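Local coordinates for Pgp2 (Campylobacter jejuni subsp. jejuni, PDB 6XJ6), which probably trims peptidoglycan as an LD-carboxypeptidase of the YkuD family and helps determine the helical shape of the cell, at residues P90-F95 with G115-G120; Y121-S126 with L139-L144. One frame throughout, in Å; residues are numbered along the deposited sequence. Where two conformers were deposited one is given.

Overall arrangement
Following the chain from its N terminus, the loop between strand 77-80 and strand 97-98 comes first; contact 1 closes when residues 115-120 return to it along strand 117-119, the middle strand of a small three-stranded sheet. The chain runs straight on from Gly120 into Tyr121, where contact 2 starts, and that loop closes at 139-144, after strand 137-138 and at the start of helix 141-151. Contact 1 and contact 2 thus follow in series, neither nested nor crossed, their centres about 9 Å apart. Backbone pairs His119 with Leu139 and Pro90 with Leu123 join them. Contact 1 holds the predicted catalytic His119, next to Cys136; contact 2 lies farther out on the same domain.

Contact 1 (P90-F95 with G115-G120); sequences PYYGPF and GIWIHG
Three aromatic rings, Tyr92, Trp117 and His119, provide most of the side-chain contact between 90-95 and 115-120. With CG anti to its carbonyl carbon, the Tyr92 ring presents one face to Trp117, whose CZ3 sits over the ring centre, 3.9 Å from Tyr92 CE1. This is an edge-to-face pair, though a tilted one, with planes at 53°. The opposite face of Tyr92 is taken by CD1 of Tyr91. The same ring turns its edge to the face of the His119 imidazole, Tyr92 CD1 lying 3.7 Å from His119 CD2, with the planes 76° apart. A broad flat side chain suits this place because it can serve both neighbours at once.

His119 is the predicted proton donor/acceptor of the L,D-transpeptidase (YkuD) catalytic domain, and its side chain lies next to that of Cys136, the predicted nucleophile. Its CG takes the crowded position between backbone N and carbonyl carbon (chi1 60°), which brings ND1 round toward the carbonyl of the following residue.

Hydrogen bonds then fix the imidazole. His119 ND1 donates to Gly120 O at 2.8 Å, in the ring plane and on a carbonyl lone pair, so rotation of the ring is restrained and ND1 carries a proton; NE2 is buried with no partner in the model. Gly120 O also receives a water proton, and that water donates in turn to Tyr91 O. Between the two backbones, Gly120 N donates to Tyr92 O at 2.8 Å, approaching from above the carbonyl plane.

Close backbone packing helps explain Gly93. The CA atoms of Gly93 and Gly120 are 4.3 Å apart; a CB on Gly93 would collide with Gly120 CA, and its backbone angles independently call for glycine. Gly120 is closely packed against Pro94 CD and Gly93 CA.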
loop_
_atom_site.group_PDB
_atom_site.type_symbol
_atom_site.label_atom_id
_atom_site.label_comp_id
_atom_site.label_asym_id
_atom_site.label_seq_id
_atom_site.Cartn_x
_atom_site.Cartn_y
_atom_site.Cartn_z
ATOM N N PRO A 90 -0.571 25.004 17.062
ATOM C CA PRO A 90 0.126 25.696 15.966
ATOM C C PRO A 90 1.483 25.112 15.640
ATOM O O PRO A 90 2.089 25.517 14.640
ATOM C CB PRO A 90 0.259 27.133 16.485
ATOM C CG PRO A 90 0.293 26.984 17.961
ATOM C CD PRO A 90 -0.641 25.842 18.274
ATOM N N TYR A 91 1.986 24.187 16.458
ATOM C CA TYR A 91 3.260 23.552 16.162
ATOM C C TYR A 91 3.235 22.860 14.808
ATOM O O TYR A 91 4.268 22.772 14.137
ATOM C CB TYR A 91 3.595 22.544 17.260
ATOM C CG TYR A 91 4.818 21.725 16.957
ATOM C CD1 TYR A 91 4.707 20.463 16.392
ATOM C CD2 TYR A 91 6.087 22.215 17.226
ATOM C CE1 TYR A 91 5.822 19.709 16.105
ATOM C CE2 TYR A 91 7.211 21.467 16.942
ATOM C CZ TYR A 91 7.070 20.217 16.380
ATOM O OH TYR A 91 8.181 19.464 16.097
ATOM N N TYR A 92 2.071 22.374 14.386
ATOM C CA TYR A 92 1.957 21.586 13.163
ATOM C C TYR A 92 1.685 22.429 11.928
ATOM O O TYR A 92 1.553 21.869 10.834
ATOM C CB TYR A 92 0.850 20.541 13.316
ATOM C CG TYR A 92 1.123 19.561 14.434
ATOM C CD1 TYR A 92 2.052 18.543 14.274
ATOM C CD2 TYR A 92 0.472 19.669 15.655
ATOM C CE1 TYR A 92 2.315 17.648 15.295
ATOM C CE2 TYR A 92 0.727 18.786 16.676
ATOM C CZ TYR A 92 1.647 17.776 16.493
ATOM O OH TYR A 92 1.905 16.893 17.513
ATOM N N GLY A 93 1.618 23.748 12.064
ATOM C CA GLY A 93 1.253 24.596 10.957
ATOM C C GLY A 93 -0.252 24.738 10.837
ATOM O O GLY A 93 -0.994 24.555 11.805
ATOM N N PRO A 94 -0.737 25.059 9.634
ATOM C CA PRO A 94 -2.168 25.376 9.492
ATOM C C PRO A 94 -3.086 24.168 9.554
ATOM O O PRO A 94 -4.258 24.315 9.920
ATOM C CB PRO A 94 -2.237 26.069 8.125
ATOM C CG PRO A 94 -1.085 25.493 7.365
ATOM C CD PRO A 94 0.002 25.252 8.377
ATOM N N PHE A 95 -2.595 22.984 9.200
ATOM C CA PHE A 95 -3.415 21.779 9.185
ATOM C C PHE A 95 -2.533 20.590 8.838
ATOM O O PHE A 95 -1.335 20.758 8.593
ATOM C CB PHE A 95 -4.590 21.898 8.200
ATOM C CG PHE A 95 -4.227 22.487 6.859
ATOM C CD1 PHE A 95 -4.577 23.790 6.547
ATOM C CD2 PHE A 95 -3.560 21.735 5.906
ATOM C CE1 PHE A 95 -4.257 24.340 5.315
ATOM C CE2 PHE A 95 -3.241 22.277 4.665
ATOM C CZ PHE A 95 -3.593 23.581 4.370
ATOM N N GLY A 115 0.807 8.250 14.382
ATOM C CA GLY A 115 0.941 9.693 14.289
ATOM C C GLY A 115 1.896 10.134 13.205
ATOM O O GLY A 115 2.611 11.134 13.375
ATOM N N ILE A 116 1.925 9.416 12.085
ATOM C CA ILE A 116 2.755 9.775 10.946
ATOM C C ILE A 116 1.882 10.586 10.001
ATOM O O ILE A 116 1.012 10.043 9.309
ATOM C CB ILE A 116 3.344 8.537 10.255
ATOM C CG1 ILE A 116 4.182 7.715 11.240
ATOM C CG2 ILE A 116 4.161 8.949 9.043
ATOM C CD1 ILE A 116 5.338 8.471 11.891
ATOM N N TRP A 117 2.111 11.894 9.993
ATOM C CA TRP A 117 1.298 12.851 9.269
ATOM C C TRP A 117 2.168 13.620 8.290
ATOM O O TRP A 117 3.396 13.649 8.401
ATOM C CB TRP A 117 0.705 13.898 10.225
ATOM C CG TRP A 117 -0.119 13.360 11.352
ATOM C CD1 TRP A 117 -0.622 12.102 11.484
ATOM C CD2 TRP A 117 -0.560 14.093 12.496
ATOM N NE1 TRP A 117 -1.339 12.000 12.659
ATOM C CE2 TRP A 117 -1.318 13.215 13.293
ATOM C CE3 TRP A 117 -0.376 15.410 12.930
ATOM C CZ2 TRP A 117 -1.884 13.608 14.502
ATOM C CZ3 TRP A 117 -0.944 15.799 14.126
ATOM C CH2 TRP A 117 -1.693 14.905 14.895
ATOM N N ILE A 118 1.501 14.244 7.324
ATOM C CA ILE A 118 2.064 15.333 6.542
ATOM C C ILE A 118 1.486 16.616 7.117
ATOM O O ILE A 118 0.264 16.737 7.273
ATOM C CB ILE A 118 1.703 15.184 5.054
ATOM C CG1 ILE A 118 2.313 13.897 4.486
ATOM C CG2 ILE A 118 2.151 16.421 4.257
ATOM C CD1 ILE A 118 1.868 13.572 3.049
ATOM N N HIS A 119 2.351 17.565 7.457
ATOM C CA HIS A 119 1.884 18.800 8.072
ATOM C C HIS A 119 2.868 19.914 7.732
ATOM O O HIS A 119 3.712 19.771 6.841
ATOM C CB HIS A 119 1.635 18.604 9.578
ATOM C CG HIS A 119 2.844 18.189 10.359
ATOM N ND1 HIS A 119 3.962 18.983 10.486
ATOM C CD2 HIS A 119 3.096 17.066 11.074
ATOM C CE1 HIS A 119 4.854 18.365 11.245
ATOM N NE2 HIS A 119 4.352 17.201 11.616
ATOM N N GLY A 120 2.739 21.041 8.433
ATOM C CA GLY A 120 3.543 22.205 8.186
ATOM C C GLY A 120 4.536 22.482 9.292
ATOM O O GLY A 120 4.928 21.591 10.062
HETATM O O HOH W 1 5.832 20.983 12.735
#

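Contact 2 (Y121-S126 with L139-L144); sequences YPLDGS and LFNNNL
Tyr121 leaves the backbone with CG anti to its carbonyl carbon (chi1 -78°), and its side chain runs along Leu139 and Phe140, just ahead of helix 141-151. CB, the first atom out, lies beside the amide of Asn141, with Tyr121 CB 4.0 Å from Asn141 ND2. One ortho carbon, Tyr121 CD2, meets Leu139 O at 3.3 Å; the carbonyl oxygen stands at the ring edge, near its plane, where the slightly positive C-H groups of an aromatic ring suit it. Further out, Tyr121 CE2 touches Phe140 CD1 at 3.5 Å. At the tip, Tyr121 OH is 3.4 Å from Phe140 CE1. The two rings point the same way, their planes only 22° apart, but are slid past each other so that they hardly overlap. On this surface of the catalytic domain, tyrosine combines an apolar flank with a polar tip.

One carboxamide, that of Asn141, bonds both backbone polar atoms of Tyr121. Tyr121 N donates to Asn141 OD1 at 2.8 Å, and Asn141 ND2 returns a nearly straight bond of 3.1 Å (167°) to Tyr121 O, which lies in the amide plane. Asparagine fits because its carboxamide copies a peptide's donor and acceptor, pairing with this residue much as in a hydrogen-bonded antiparallel pair, although both donors stand above the carbonyl planes. The Leu123 side chain crosses that of Asn141 at about a right angle, Leu123 CD2 being 3.7 Å from Asn141 ND2. Leu123 itself is part of the type I turn Pro122-Gly125, and Asp124 OD1 accepts from both N and OG of Ser126, the former closing an Asx turn.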
loop_
_atom_site.group_PDB
_atom_site.type_symbol
_atom_site.label_atom_id
_atom_site.label_comp_id
_atom_site.label_asym_id
_atom_site.label_seq_id
_atom_site.Cartn_x
_atom_site.Cartn_y
_atom_site.Cartn_z
ATOM N N TYR A 121 4.947 23.743 9.378
ATOM C CA TYR A 121 5.950 24.211 10.316
ATOM C C TYR A 121 5.298 24.997 11.442
ATOM O O TYR A 121 4.228 25.590 11.253
ATOM C CB TYR A 121 6.936 25.137 9.598
ATOM C CG TYR A 121 7.966 24.426 8.751
ATOM C CD1 TYR A 121 9.310 24.464 9.085
ATOM C CD2 TYR A 121 7.598 23.729 7.611
ATOM C CE1 TYR A 121 10.260 23.833 8.312
ATOM C CE2 TYR A 121 8.541 23.084 6.837
ATOM C CZ TYR A 121 9.872 23.143 7.192
ATOM O OH TYR A 121 10.819 22.512 6.421
ATOM N N PRO A 122 5.922 25.033 12.619
ATOM C CA PRO A 122 5.395 25.852 13.714
ATOM C C PRO A 122 5.134 27.279 13.260
ATOM O O PRO A 122 5.987 27.924 12.641
ATOM C CB PRO A 122 6.511 25.791 14.758
ATOM C CG PRO A 122 7.166 24.481 14.519
ATOM C CD PRO A 122 7.125 24.285 13.030
ATOM N N LEU A 123 3.931 27.766 13.562
ATOM C CA LEU A 123 3.554 29.112 13.155
ATOM C C LEU A 123 4.414 30.177 13.822
ATOM O O LEU A 123 4.472 31.308 13.327
ATOM C CB LEU A 123 2.079 29.355 13.474
ATOM C CG LEU A 123 1.075 28.408 12.811
ATOM C CD1 LEU A 123 -0.327 28.735 13.280
ATOM C CD2 LEU A 123 1.147 28.480 11.299
ATOM N N ASP A 124 5.091 29.849 14.919
ATOM C CA ASP A 124 5.932 30.822 15.608
ATOM C C ASP A 124 7.343 30.913 15.033
ATOM O O ASP A 124 8.161 31.672 15.558
ATOM C CB ASP A 124 5.985 30.530 17.116
ATOM C CG ASP A 124 6.757 29.267 17.448
ATOM O OD1 ASP A 124 7.258 28.594 16.523
ATOM O OD2 ASP A 124 6.861 28.944 18.650
ATOM N N GLY A 125 7.650 30.171 13.968
ATOM C CA GLY A 125 8.943 30.247 13.329
ATOM C C GLY A 125 9.965 29.239 13.806
ATOM O O GLY A 125 11.052 29.167 13.221
ATOM N N SER A 126 9.659 28.456 14.841
ATOM C CA SER A 126 10.605 27.464 15.336
ATOM C C SER A 126 11.088 26.572 14.202
ATOM O O SER A 126 10.308 26.159 13.341
ATOM C CB SER A 126 9.940 26.601 16.407
ATOM O OG SER A 126 9.530 27.382 17.509
ATOM N N LEU A 139 6.027 20.111 5.174
ATOM C CA LEU A 139 6.087 20.979 4.011
ATOM C C LEU A 139 5.961 22.427 4.459
ATOM O O LEU A 139 5.316 22.720 5.467
ATOM C CB LEU A 139 4.924 20.666 3.070
ATOM C CG LEU A 139 4.897 19.249 2.516
ATOM C CD1 LEU A 139 3.645 19.034 1.678
ATOM C CD2 LEU A 139 6.140 18.990 1.681
ATOM N N PHE A 140 6.573 23.336 3.701
ATOM C CA PHE A 140 6.494 24.745 4.060
ATOM C C PHE A 140 5.039 25.200 4.080
ATOM O O PHE A 140 4.231 24.801 3.235
ATOM C CB PHE A 140 7.316 25.583 3.076
ATOM C CG PHE A 140 8.796 25.354 3.187
ATOM C CD1 PHE A 140 9.435 25.487 4.409
ATOM C CD2 PHE A 140 9.548 25.004 2.081
ATOM C CE1 PHE A 140 10.794 25.280 4.525
ATOM C CE2 PHE A 140 10.911 24.793 2.194
ATOM C CZ PHE A 140 11.533 24.931 3.415
ATOM N N ASN A 141 4.700 26.032 5.068
ATOM C CA ASN A 141 3.309 26.440 5.234
ATOM C C ASN A 141 2.768 27.117 3.981
ATOM O O ASN A 141 1.593 26.942 3.641
ATOM C CB ASN A 141 3.170 27.353 6.451
ATOM C CG ASN A 141 3.388 26.608 7.742
ATOM O OD1 ASN A 141 3.292 25.381 7.775
ATOM N ND2 ASN A 141 3.699 27.337 8.808
ATOM N N ASN A 142 3.618 27.865 3.273
ATOM C CA ASN A 142 3.210 28.577 2.068
ATOM C C ASN A 142 2.982 27.654 0.879
ATOM O O ASN A 142 2.548 28.134 -0.176
ATOM C CB ASN A 142 4.264 29.625 1.699
ATOM C CG ASN A 142 5.636 29.018 1.463
ATOM O OD1 ASN A 142 5.778 27.804 1.318
ATOM N ND2 ASN A 142 6.657 29.866 1.423
ATOM N N ASN A 143 3.289 26.361 1.011
ATOM C CA ASN A 143 2.985 25.369 -0.007
ATOM C C ASN A 143 1.826 24.467 0.381
ATOM O O ASN A 143 1.372 23.676 -0.451
ATOM C CB ASN A 143 4.219 24.499 -0.285
ATOM C CG ASN A 143 5.383 25.303 -0.835
ATOM O OD1 ASN A 143 5.193 26.318 -1.513
ATOM N ND2 ASN A 143 6.599 24.856 -0.545
ATOM N N LEU A 144 1.329 24.565 1.616
ATOM C CA LEU A 144 0.356 23.595 2.099
ATOM C C LEU A 144 -1.029 23.829 1.521
ATOM O O LEU A 144 -1.793 22.869 1.372
ATOM C CB LEU A 144 0.303 23.605 3.624
ATOM C CG LEU A 144 1.225 22.584 4.280
ATOM C CD1 LEU A 144 1.244 22.816 5.774
ATOM C CD2 LEU A 144 0.799 21.150 3.989
#